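Local coordinates for c-di-GMP synthase (Capnocytophaga granulosa, PDB 6WT9), which synthesizes the cyclic dinucleotide second messenger 3',3'-c-di-GMP from two GTP molecules in a bacterial CBASS antiphage defence system that triggers abortive infection, at residues D97-V102 / D186-I191; V190-Y195 / I212-K217; F252-K257 / L266-I271; N272-N277 / E297-L302. All coordinates share one frame; numbering follows the deposited sequence.

Contact 1: D97-V102 / D186-I191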
# COMPACT_ATOMS: atom_id res chain seq x y z
N ASP A 97 -0.59 -7.48 5.92
CA ASP A 97 -1.55 -7.16 6.96
C ASP A 97 -2.62 -6.23 6.41
O ASP A 97 -2.58 -5.79 5.25
CB ASP A 97 -0.84 -6.55 8.17
CG ASP A 97 0.07 -5.40 7.80
OD1 ASP A 97 -0.44 -4.35 7.35
OD2 ASP A 97 1.30 -5.54 7.97
N ILE A 98 -3.60 -5.91 7.25
CA ILE A 98 -4.71 -5.04 6.86
C ILE A 98 -5.05 -4.16 8.05
O ILE A 98 -4.86 -4.55 9.21
CB ILE A 98 -5.93 -5.86 6.39
CG1 ILE A 98 -6.97 -4.96 5.72
CG2 ILE A 98 -6.55 -6.64 7.54
CD1 ILE A 98 -8.04 -5.72 4.97
N ASP A 99 -5.54 -2.96 7.77
CA ASP A 99 -5.94 -2.02 8.79
C ASP A 99 -7.46 -1.94 8.84
O ASP A 99 -8.11 -1.76 7.81
CB ASP A 99 -5.34 -0.63 8.54
CG ASP A 99 -3.86 -0.56 8.88
OD1 ASP A 99 -3.24 -1.63 9.05
OD2 ASP A 99 -3.32 0.56 8.97
N LEU A 100 -8.01 -2.07 10.05
CA LEU A 100 -9.44 -1.99 10.28
C LEU A 100 -9.74 -0.66 10.96
O LEU A 100 -9.28 -0.41 12.08
CB LEU A 100 -9.92 -3.15 11.15
CG LEU A 100 -11.38 -3.07 11.61
CD1 LEU A 100 -12.32 -3.18 10.42
CD2 LEU A 100 -11.67 -4.14 12.64
N LEU A 101 -10.51 0.19 10.28
CA LEU A 101 -10.89 1.49 10.82
C LEU A 101 -12.21 1.37 11.57
O LEU A 101 -13.18 0.81 11.05
CB LEU A 101 -11.01 2.53 9.70
CG LEU A 101 -9.69 3.02 9.10
CD1 LEU A 101 -9.95 3.88 7.88
CD2 LEU A 101 -8.91 3.81 10.14
N VAL A 102 -12.24 1.90 12.79
CA VAL A 102 -13.44 1.92 13.62
C VAL A 102 -13.87 3.38 13.72
O VAL A 102 -13.28 4.16 14.47
CB VAL A 102 -13.19 1.31 15.00
CG1 VAL A 102 -14.49 1.26 15.79
CG2 VAL A 102 -12.59 -0.09 14.86
N ASP A 186 -1.84 -10.62 10.49
CA ASP A 186 -1.89 -9.49 11.41
C ASP A 186 -2.95 -8.49 10.97
O ASP A 186 -3.21 -8.31 9.77
CB ASP A 186 -0.53 -8.79 11.50
CG ASP A 186 0.48 -9.58 12.31
OD1 ASP A 186 0.06 -10.47 13.07
OD2 ASP A 186 1.69 -9.30 12.19
N VAL A 187 -3.57 -7.85 11.95
CA VAL A 187 -4.58 -6.81 11.71
C VAL A 187 -4.30 -5.65 12.65
O VAL A 187 -4.11 -5.85 13.86
CB VAL A 187 -6.01 -7.34 11.93
CG1 VAL A 187 -7.03 -6.22 11.71
CG2 VAL A 187 -6.31 -8.52 11.01
N ASP A 188 -4.26 -4.44 12.10
CA ASP A 188 -4.17 -3.22 12.90
C ASP A 188 -5.56 -2.59 12.99
O ASP A 188 -6.31 -2.56 12.01
CB ASP A 188 -3.18 -2.23 12.29
CG ASP A 188 -1.75 -2.72 12.37
OD1 ASP A 188 -1.53 -3.89 12.76
OD2 ASP A 188 -0.83 -1.94 12.04
N ILE A 189 -5.89 -2.10 14.18
CA ILE A 189 -7.21 -1.55 14.47
C ILE A 189 -7.04 -0.09 14.86
O ILE A 189 -6.34 0.22 15.83
CB ILE A 189 -7.94 -2.33 15.57
CG1 ILE A 189 -8.20 -3.78 15.13
CG2 ILE A 189 -9.24 -1.64 15.95
CD1 ILE A 189 -7.09 -4.75 15.48
N VAL A 190 -7.68 0.81 14.12
CA VAL A 190 -7.52 2.25 14.29
C VAL A 190 -8.87 2.85 14.67
O VAL A 190 -9.89 2.54 14.05
CB VAL A 190 -6.96 2.91 13.02
CG1 VAL A 190 -6.82 4.41 13.20
CG2 VAL A 190 -5.62 2.29 12.64
N ILE A 191 -8.87 3.72 15.68
CA ILE A 191 -10.07 4.38 16.17
C ILE A 191 -10.12 5.79 15.59
O ILE A 191 -9.14 6.54 15.68
CB ILE A 191 -10.08 4.43 17.71
CG1 ILE A 191 -9.88 3.03 18.30
CG2 ILE A 191 -11.36 5.06 18.23
CD1 ILE A 191 -10.91 2.02 17.85

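Contact 2: V190-Y195 / I212-K217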
# COMPACT_ATOMS: atom_id res chain seq x y z
N VAL A 190 -7.68 0.81 14.12
CA VAL A 190 -7.52 2.25 14.29
C VAL A 190 -8.87 2.85 14.67
O VAL A 190 -9.89 2.54 14.05
CB VAL A 190 -6.96 2.91 13.02
CG1 VAL A 190 -6.82 4.41 13.20
CG2 VAL A 190 -5.62 2.29 12.64
N ILE A 191 -8.87 3.72 15.68
CA ILE A 191 -10.07 4.38 16.17
C ILE A 191 -10.12 5.79 15.59
O ILE A 191 -9.14 6.54 15.68
CB ILE A 191 -10.08 4.43 17.71
CG1 ILE A 191 -9.88 3.03 18.30
CG2 ILE A 191 -11.36 5.06 18.23
CD1 ILE A 191 -10.91 2.02 17.85
N ALA A 192 -11.25 6.15 14.99
CA ALA A 192 -11.37 7.43 14.31
C ALA A 192 -12.83 7.89 14.33
O ALA A 192 -13.72 7.18 14.79
CB ALA A 192 -10.83 7.35 12.88
N ASN A 193 -13.05 9.10 13.82
CA ASN A 193 -14.38 9.63 13.57
C ASN A 193 -14.35 10.47 12.31
O ASN A 193 -13.29 10.82 11.79
CB ASN A 193 -14.91 10.44 14.76
CG ASN A 193 -14.19 11.77 14.92
OD1 ASN A 193 -13.01 11.90 14.61
ND2 ASN A 193 -14.91 12.77 15.41
N TRP A 194 -15.54 10.80 11.80
CA TRP A 194 -15.65 11.59 10.58
C TRP A 194 -15.39 13.06 10.87
O TRP A 194 -15.80 13.59 11.90
CB TRP A 194 -17.04 11.42 9.96
CG TRP A 194 -17.37 10.02 9.55
CD1 TRP A 194 -18.25 9.18 10.16
CD2 TRP A 194 -16.82 9.31 8.44
NE1 TRP A 194 -18.28 7.98 9.50
CE2 TRP A 194 -17.41 8.03 8.44
CE3 TRP A 194 -15.88 9.62 7.45
CZ2 TRP A 194 -17.10 7.06 7.48
CZ3 TRP A 194 -15.58 8.66 6.50
CH2 TRP A 194 -16.19 7.40 6.52
N TYR A 195 -14.72 13.73 9.93
CA TYR A 195 -14.50 15.16 10.03
C TYR A 195 -15.82 15.90 9.81
O TYR A 195 -16.49 15.70 8.80
CB TYR A 195 -13.45 15.61 9.02
CG TYR A 195 -13.14 17.09 9.04
CD1 TYR A 195 -12.24 17.62 9.96
CD2 TYR A 195 -13.74 17.96 8.15
CE1 TYR A 195 -11.95 18.97 9.99
CE2 TYR A 195 -13.46 19.32 8.16
CZ TYR A 195 -12.56 19.81 9.08
OH TYR A 195 -12.27 21.16 9.11
N ILE A 212 -11.33 11.57 7.69
CA ILE A 212 -11.43 11.03 9.03
C ILE A 212 -10.36 11.68 9.90
O ILE A 212 -9.40 12.27 9.41
CB ILE A 212 -11.29 9.49 9.06
CG1 ILE A 212 -9.91 9.06 8.58
CG2 ILE A 212 -12.38 8.85 8.23
CD1 ILE A 212 -9.68 7.57 8.62
N GLN A 213 -10.54 11.55 11.21
CA GLN A 213 -9.60 12.07 12.19
C GLN A 213 -9.24 10.94 13.15
O GLN A 213 -10.11 10.42 13.85
CB GLN A 213 -10.20 13.26 12.95
CG GLN A 213 -10.56 14.43 12.03
CD GLN A 213 -11.24 15.57 12.76
OE1 GLN A 213 -10.74 16.69 12.79
NE2 GLN A 213 -12.40 15.29 13.36
N ILE A 214 -7.96 10.57 13.16
CA ILE A 214 -7.50 9.43 13.94
C ILE A 214 -7.45 9.81 15.41
O ILE A 214 -6.97 10.89 15.77
CB ILE A 214 -6.13 8.95 13.43
CG1 ILE A 214 -6.18 8.69 11.93
CG2 ILE A 214 -5.67 7.71 14.19
CD1 ILE A 214 -7.21 7.66 11.52
N TYR A 215 -7.93 8.92 16.27
CA TYR A 215 -7.87 9.15 17.70
C TYR A 215 -6.46 8.87 18.21
O TYR A 215 -5.86 7.84 17.88
CB TYR A 215 -8.88 8.29 18.45
CG TYR A 215 -8.73 8.38 19.95
CD1 TYR A 215 -9.02 9.55 20.62
CD2 TYR A 215 -8.29 7.29 20.69
CE1 TYR A 215 -8.89 9.64 21.99
CE2 TYR A 215 -8.15 7.37 22.06
CZ TYR A 215 -8.45 8.55 22.71
OH TYR A 215 -8.32 8.64 24.08
N ASN A 216 -5.93 9.78 19.02
CA ASN A 216 -4.60 9.67 19.60
C ASN A 216 -4.76 9.42 21.10
O ASN A 216 -5.10 10.34 21.85
CB ASN A 216 -3.78 10.92 19.32
CG ASN A 216 -2.30 10.74 19.62
OD1 ASN A 216 -1.93 10.12 20.61
ND2 ASN A 216 -1.46 11.27 18.74
N LYS A 217 -4.50 8.18 21.52
CA LYS A 217 -4.63 7.84 22.93
C LYS A 217 -3.64 8.62 23.79
O LYS A 217 -3.95 8.95 24.95
CB LYS A 217 -4.42 6.33 23.11
CG LYS A 217 -4.55 5.82 24.54
CD LYS A 217 -4.24 4.33 24.59
CE LYS A 217 -4.39 3.77 26.00
NZ LYS A 217 -4.09 2.32 26.04

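Contact 3: F252-K257 / L266-I271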
# COMPACT_ATOMS: atom_id res chain seq x y z
N PHE A 252 5.81 -2.32 -8.53
CA PHE A 252 7.19 -2.40 -9.01
C PHE A 252 8.11 -1.54 -8.16
O PHE A 252 9.15 -2.01 -7.66
CB PHE A 252 7.25 -1.99 -10.48
CG PHE A 252 8.62 -2.04 -11.08
CD1 PHE A 252 9.17 -3.25 -11.48
CD2 PHE A 252 9.35 -0.88 -11.27
CE1 PHE A 252 10.43 -3.29 -12.05
CE2 PHE A 252 10.61 -0.92 -11.85
CZ PHE A 252 11.15 -2.13 -12.23
N LEU A 253 7.75 -0.27 -7.97
CA LEU A 253 8.58 0.63 -7.18
C LEU A 253 8.71 0.15 -5.74
O LEU A 253 9.79 0.23 -5.14
CB LEU A 253 8.01 2.05 -7.22
CG LEU A 253 8.12 2.80 -8.55
CD1 LEU A 253 7.68 4.25 -8.37
CD2 LEU A 253 9.53 2.72 -9.10
N LYS A 254 7.61 -0.35 -5.16
CA LYS A 254 7.66 -0.84 -3.79
C LYS A 254 8.58 -2.05 -3.67
O LYS A 254 9.25 -2.22 -2.64
CB LYS A 254 6.25 -1.19 -3.31
CG LYS A 254 5.33 0.02 -3.22
CD LYS A 254 3.87 -0.37 -3.00
CE LYS A 254 3.64 -0.95 -1.62
NZ LYS A 254 2.18 -1.21 -1.37
N ASN A 255 8.64 -2.89 -4.71
CA ASN A 255 9.55 -4.03 -4.67
C ASN A 255 11.00 -3.59 -4.85
O ASN A 255 11.91 -4.16 -4.24
CB ASN A 255 9.15 -5.05 -5.73
CG ASN A 255 8.12 -6.04 -5.22
OD1 ASN A 255 8.30 -6.64 -4.16
ND2 ASN A 255 7.03 -6.21 -5.96
N LEU A 256 11.24 -2.58 -5.70
CA LEU A 256 12.58 -2.02 -5.80
C LEU A 256 13.02 -1.39 -4.48
O LEU A 256 14.21 -1.43 -4.14
CB LEU A 256 12.65 -0.97 -6.91
CG LEU A 256 12.49 -1.46 -8.35
CD1 LEU A 256 12.95 -0.37 -9.31
CD2 LEU A 256 13.26 -2.74 -8.59
N LYS A 257 12.07 -0.82 -3.73
CA LYS A 257 12.39 -0.28 -2.41
C LYS A 257 12.80 -1.39 -1.45
O LYS A 257 13.79 -1.26 -0.72
CB LYS A 257 11.19 0.49 -1.87
CG LYS A 257 11.28 0.87 -0.40
CD LYS A 257 9.98 1.48 0.08
CE LYS A 257 9.99 1.71 1.58
NZ LYS A 257 8.71 2.31 2.04
N LEU A 266 10.75 6.14 1.47
CA LEU A 266 9.55 6.62 0.81
C LEU A 266 8.41 5.67 1.16
O LEU A 266 8.49 4.47 0.88
CB LEU A 266 9.74 6.68 -0.71
CG LEU A 266 10.82 7.63 -1.24
CD1 LEU A 266 10.95 7.47 -2.74
CD2 LEU A 266 10.49 9.06 -0.87
N SER A 267 7.37 6.21 1.79
CA SER A 267 6.24 5.39 2.18
C SER A 267 5.44 4.97 0.95
O SER A 267 5.63 5.47 -0.16
CB SER A 267 5.34 6.14 3.16
OG SER A 267 4.81 7.31 2.56
N SER A 268 4.52 4.01 1.16
CA SER A 268 3.58 3.66 0.11
C SER A 268 2.72 4.85 -0.27
O SER A 268 2.36 5.02 -1.44
CB SER A 268 2.71 2.49 0.56
OG SER A 268 3.50 1.41 1.02
N PHE A 269 2.38 5.68 0.71
CA PHE A 269 1.72 6.96 0.46
C PHE A 269 2.46 7.76 -0.60
O PHE A 269 1.86 8.28 -1.55
CB PHE A 269 1.62 7.74 1.78
CG PHE A 269 0.74 8.94 1.73
CD1 PHE A 269 -0.62 8.83 1.99
CD2 PHE A 269 1.26 10.20 1.46
CE1 PHE A 269 -1.44 9.95 1.97
CE2 PHE A 269 0.45 11.31 1.44
CZ PHE A 269 -0.90 11.19 1.70
N ASP A 270 3.79 7.86 -0.47
CA ASP A 270 4.58 8.63 -1.42
C ASP A 270 4.67 7.93 -2.77
O ASP A 270 4.58 8.58 -3.82
CB ASP A 270 5.99 8.87 -0.85
CG ASP A 270 5.96 9.50 0.53
OD1 ASP A 270 5.20 10.47 0.72
OD2 ASP A 270 6.70 9.02 1.41
N ILE A 271 4.87 6.61 -2.76
CA ILE A 271 5.00 5.88 -4.02
C ILE A 271 3.70 5.91 -4.81
O ILE A 271 3.70 6.04 -6.04
CB ILE A 271 5.47 4.44 -3.75
CG1 ILE A 271 6.89 4.45 -3.17
CG2 ILE A 271 5.43 3.60 -5.02
CD1 ILE A 271 7.40 3.09 -2.76
O HOH W 1 6.20 0.76 0.68

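Contact 4: N272-N277 / E297-L302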
# COMPACT_ATOMS: atom_id res chain seq x y z
N ASN A 272 2.56 5.80 -4.11
CA ASN A 272 1.27 5.94 -4.78
C ASN A 272 1.16 7.29 -5.48
O ASN A 272 0.77 7.36 -6.65
CB ASN A 272 0.13 5.79 -3.77
CG ASN A 272 0.05 4.40 -3.17
OD1 ASN A 272 0.60 3.45 -3.72
ND2 ASN A 272 -0.63 4.28 -2.04
N ALA A 273 1.51 8.37 -4.79
CA ALA A 273 1.37 9.71 -5.35
C ALA A 273 2.27 9.90 -6.56
O ALA A 273 1.88 10.56 -7.54
CB ALA A 273 1.66 10.76 -4.29
N ILE A 274 3.48 9.35 -6.52
CA ILE A 274 4.42 9.51 -7.63
C ILE A 274 3.86 8.86 -8.89
O ILE A 274 3.89 9.44 -9.97
CB ILE A 274 5.80 8.93 -7.25
CG1 ILE A 274 6.45 9.78 -6.16
CG2 ILE A 274 6.70 8.84 -8.47
CD1 ILE A 274 7.79 9.25 -5.70
N CYS A 275 3.35 7.63 -8.76
CA CYS A 275 2.80 6.93 -9.91
C CYS A 275 1.48 7.55 -10.36
O CYS A 275 1.23 7.69 -11.57
CB CYS A 275 2.62 5.45 -9.59
SG CYS A 275 4.16 4.60 -9.19
N TYR A 276 0.63 7.93 -9.41
CA TYR A 276 -0.64 8.56 -9.73
C TYR A 276 -0.46 9.89 -10.45
O TYR A 276 -1.37 10.32 -11.17
CB TYR A 276 -1.46 8.77 -8.45
CG TYR A 276 -2.88 9.25 -8.66
CD1 TYR A 276 -3.88 8.36 -9.04
CD2 TYR A 276 -3.22 10.58 -8.48
CE1 TYR A 276 -5.18 8.78 -9.23
CE2 TYR A 276 -4.51 11.02 -8.68
CZ TYR A 276 -5.49 10.12 -9.05
OH TYR A 276 -6.79 10.54 -9.24
N ASN A 277 0.69 10.54 -10.28
CA ASN A 277 0.95 11.81 -10.95
C ASN A 277 1.25 11.64 -12.43
O ASN A 277 1.10 12.60 -13.19
CB ASN A 277 2.11 12.53 -10.26
CG ASN A 277 2.44 13.86 -10.90
OD1 ASN A 277 3.31 13.94 -11.77
ND2 ASN A 277 1.75 14.92 -10.48
N GLU A 297 11.49 8.07 -16.59
CA GLU A 297 11.27 9.45 -17.03
C GLU A 297 10.58 10.27 -15.95
O GLU A 297 10.93 11.43 -15.72
CB GLU A 297 10.45 9.47 -18.32
CG GLU A 297 10.28 10.87 -18.90
CD GLU A 297 9.02 11.02 -19.72
OE1 GLU A 297 8.44 12.13 -19.71
OE2 GLU A 297 8.61 10.04 -20.37
N GLN A 298 9.59 9.68 -15.27
CA GLN A 298 8.90 10.39 -14.20
C GLN A 298 9.85 10.70 -13.05
O GLN A 298 9.90 11.83 -12.56
CB GLN A 298 7.70 9.58 -13.72
CG GLN A 298 7.11 10.06 -12.40
CD GLN A 298 6.28 11.33 -12.54
OE1 GLN A 298 6.20 11.93 -13.61
NE2 GLN A 298 5.65 11.75 -11.44
N LEU A 299 10.59 9.69 -12.59
CA LEU A 299 11.51 9.90 -11.47
C LEU A 299 12.63 10.87 -11.84
O LEU A 299 13.02 11.71 -11.03
CB LEU A 299 12.08 8.57 -10.99
CG LEU A 299 11.33 7.84 -9.88
CD1 LEU A 299 9.87 7.59 -10.24
CD2 LEU A 299 12.03 6.53 -9.55
N ASN A 300 13.15 10.76 -13.06
CA ASN A 300 14.19 11.69 -13.50
C ASN A 300 13.65 13.11 -13.59
O ASN A 300 14.34 14.07 -13.23
CB ASN A 300 14.76 11.23 -14.84
CG ASN A 300 16.07 11.91 -15.17
OD1 ASN A 300 16.75 12.45 -14.30
ND2 ASN A 300 16.44 11.89 -16.45
N GLU A 301 12.41 13.26 -14.06
CA GLU A 301 11.83 14.60 -14.16
C GLU A 301 11.56 15.21 -12.80
O GLU A 301 11.68 16.43 -12.63
CB GLU A 301 10.53 14.54 -14.98
CG GLU A 301 9.95 15.90 -15.32
CD GLU A 301 8.74 15.81 -16.22
OE1 GLU A 301 8.31 14.68 -16.54
OE2 GLU A 301 8.21 16.87 -16.61
N LEU A 302 11.20 14.39 -11.80
CA LEU A 302 11.01 14.91 -10.45
C LEU A 302 12.32 15.39 -9.85
O LEU A 302 12.37 16.45 -9.21
CB LEU A 302 10.37 13.84 -9.56
CG LEU A 302 8.89 13.52 -9.80
CD1 LEU A 302 8.51 12.21 -9.12
CD2 LEU A 302 8.02 14.66 -9.31

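Contact 1: D97-V102 / D186-I191
Asp-99 and Asp-188 stand side by side on two parallel strands in the core of the nucleotidyltransferase fold. With Asp-97 they match the carboxylate triad that holds magnesium ions in relatives of this superfamily, so a similar role is probable here. Each has its CG anti to its own carbonyl carbon (chi1 -75° for Asp-99, -68° for Asp-188), which lines the two groups up. OD1 of Asp-99 lies 3.3 Å from CB of Asp-188 and 3.9 Å from its OD2. Aspartate suits these places because its short arm keeps the carboxylate close to the strand. The backbones join through Asp-188 N to Ile-98 O (3.0 Å), Leu-100 N to Asp-188 O (2.6 Å), Val-190 N to Leu-100 O and Val-102 N to Val-190 O. Next to the acids, CD2 of Leu-101 meets CB of Val-190 at 3.6 Å. On the other face branched side chains, well suited to strands, pack together: CG2 of Val-102 rests on CG2 of Ile-189 (3.8 Å). Helices 54-71 and 147-164 cover that apolar face, strand 78-83 pairs with the far edge of 98-104, and Lys-177, on strand 176-180, makes a salt bridge to Asp-188 OD1.

Contact 2: V190-Y195 / I212-K217
Gln-213 leans over from its strand toward Tyr-195, and its whole length is used. Its CB lies near the backbone O of Asn-193, the residue opposite it. CG, anti to the carbonyl carbon (chi1 -60°), comes within 4.2 Å of CD1 of Tyr-195, and the chain is extended beyond it, which carries the amide to the rim of the tyrosine ring. There CD approaches CD1 of Tyr-195 at 3.6 Å, and OE1 comes within 3.3 Å of the same CD1. OE1 lies in the ring plane and meets the C-H edge, which carries slight positive charge; the amide plane stands 82° from the ring. NE2 passes 3.9 Å from CA of Tyr-195. A glutamine suits this place because its length lets it reach from its own strand to the tyrosine that follows the neighbouring strand.

Under this polar side run the backbone bonds, Asn-193 N to Gln-213 O (3.2 Å), Gln-213 N to Asn-193 O (2.9 Å) and Tyr-215 N to Ile-191 O. The face bearing Ala-192 is apolar. CG1 of Val-190 touches CG2 of Ile-214 (3.6 Å), and the small Ala-192 lets CD1 of Ile-214 lie near its methyl. Farther along, CG2 of Ile-212 meets CZ3 of Trp-194 at 3.6 Å.

Arg-225 of strand 221-226 makes a cation-pi contact with Tyr-195. Alternating hydrogen-bonded and non-hydrogen-bonded pairs mark an antiparallel pairing, which here continues the mixed sheet of the nucleotidyltransferase fold beyond the parallel strands and into the antiparallel pair 212-216 and 221-226.

Contact 3: F252-K257 / L266-I271
Lys-257 leaves its helix with CG anti to the backbone N (chi1 168°) and runs fully extended, which takes NZ across to the carbonyl of Leu-266; Lys-254 bends at chi3 (69°) and passes Ser-268. The groups they reach lie at and just before the start of helix 268-276, which a capping box of Ser-267 and Asp-270 opens and whose first turn, through Ser-268 and Ile-271, lies against helix 245-259. NZ of Lys-257 is modelled 2.5 Å from Leu-266 O, doubtfully short for a hydrogen bond. A water also ties NZ of Lys-257 (3.2 Å) to OG of Ser-268 (2.8 Å). Below this polar rim Ile-271 is the apolar centre, its two branches shared out: CG2 lies 3.7 Å from CB of Leu-253, and CD1 3.7 Å from CG of Lys-254. A lysine suits the second place because its methylenes are greasy while NZ travels on to Thr-90 O and Ser-85 OG. In the cap, serine and aspartate are short enough to fold back on the helix start: Asp-270 N donates to Ser-267 OG (3.2 Å), while Asp-270 OD2 accepts from Ser-267 N (2.9 Å) and, from above the carboxylate plane, from Ser-267 OG.

Contact 4: N272-N277 / E297-L302
Ile-274 pushes its CG2 methyl between two leucines of helix 291-304, and this is the tight part of the contact. The methyl lies 3.8 Å from CD1 of Leu-299 and 3.9 Å from CD1 of Leu-302. CG2 stands anti to the backbone N, with CG1 anti to the carbonyl carbon (chi1 -68°), and it is the CG2 branch that reaches the leucines. Leucine suits both places because its forked end puts a methyl well out from the helix, and isoleucine answers with a methyl borne directly on CB. The segments cross at 106° with their axes 10.8 Å apart; at that separation the helices meet through a few side-chain tips and little surface is buried. Leu-333 and Leu-336 of helix 327-347 carry the same apolar packing on beyond Leu-302 and Leu-299.

The other side is polar and looser, and there Asn-277 is partly exposed while Gln-298 is buried. Gln-298 bends at chi2, which brings its amide beside Asn-277, while its CG still touches CG2 of Ile-274 at 4.1 Å. NE2 of Gln-298 donates to OD1 of Asn-277 over 3.2 Å in a fairly straight bond (161° at the hydrogen), and it lies 3.3 Å from the backbone O of Ile-274. The side chains of Asn-277 and Gln-298 cross at about a right angle.

Lys-308 NZ also bonds OD1 of Asn-277 and, weakly, OE1 of Gln-298. Two uncharged amides thus share one ammonium group near the C-terminal end of helix 268-276, an arrangement that would polarise their carbonyls and probably suits the negative end of the helix dipole.

From the N terminus, contact 1 closes the longest loop, bringing 97-102 back to 186-191 around a stretch that includes helix 147-164. Contact 2 overlaps it on Val-190 and Ile-191 and closes a shorter loop to 212-217; strand 185-194 serves both, and Val-102 O probably bonds Ala-192 N where they meet. Contact 3 then closes a short loop, joining helix 245-259 to the start of helix 268-276, and contact 4 takes the rest of that helix to helix 291-304. The two touch at Leu-253 CD1 and Cys-275 SG. Contacts 3 and 4 follow in series, and none nests in another: contacts 1 and 2 lie in the nucleotidyltransferase sheet, 3 and 4 among the later helices.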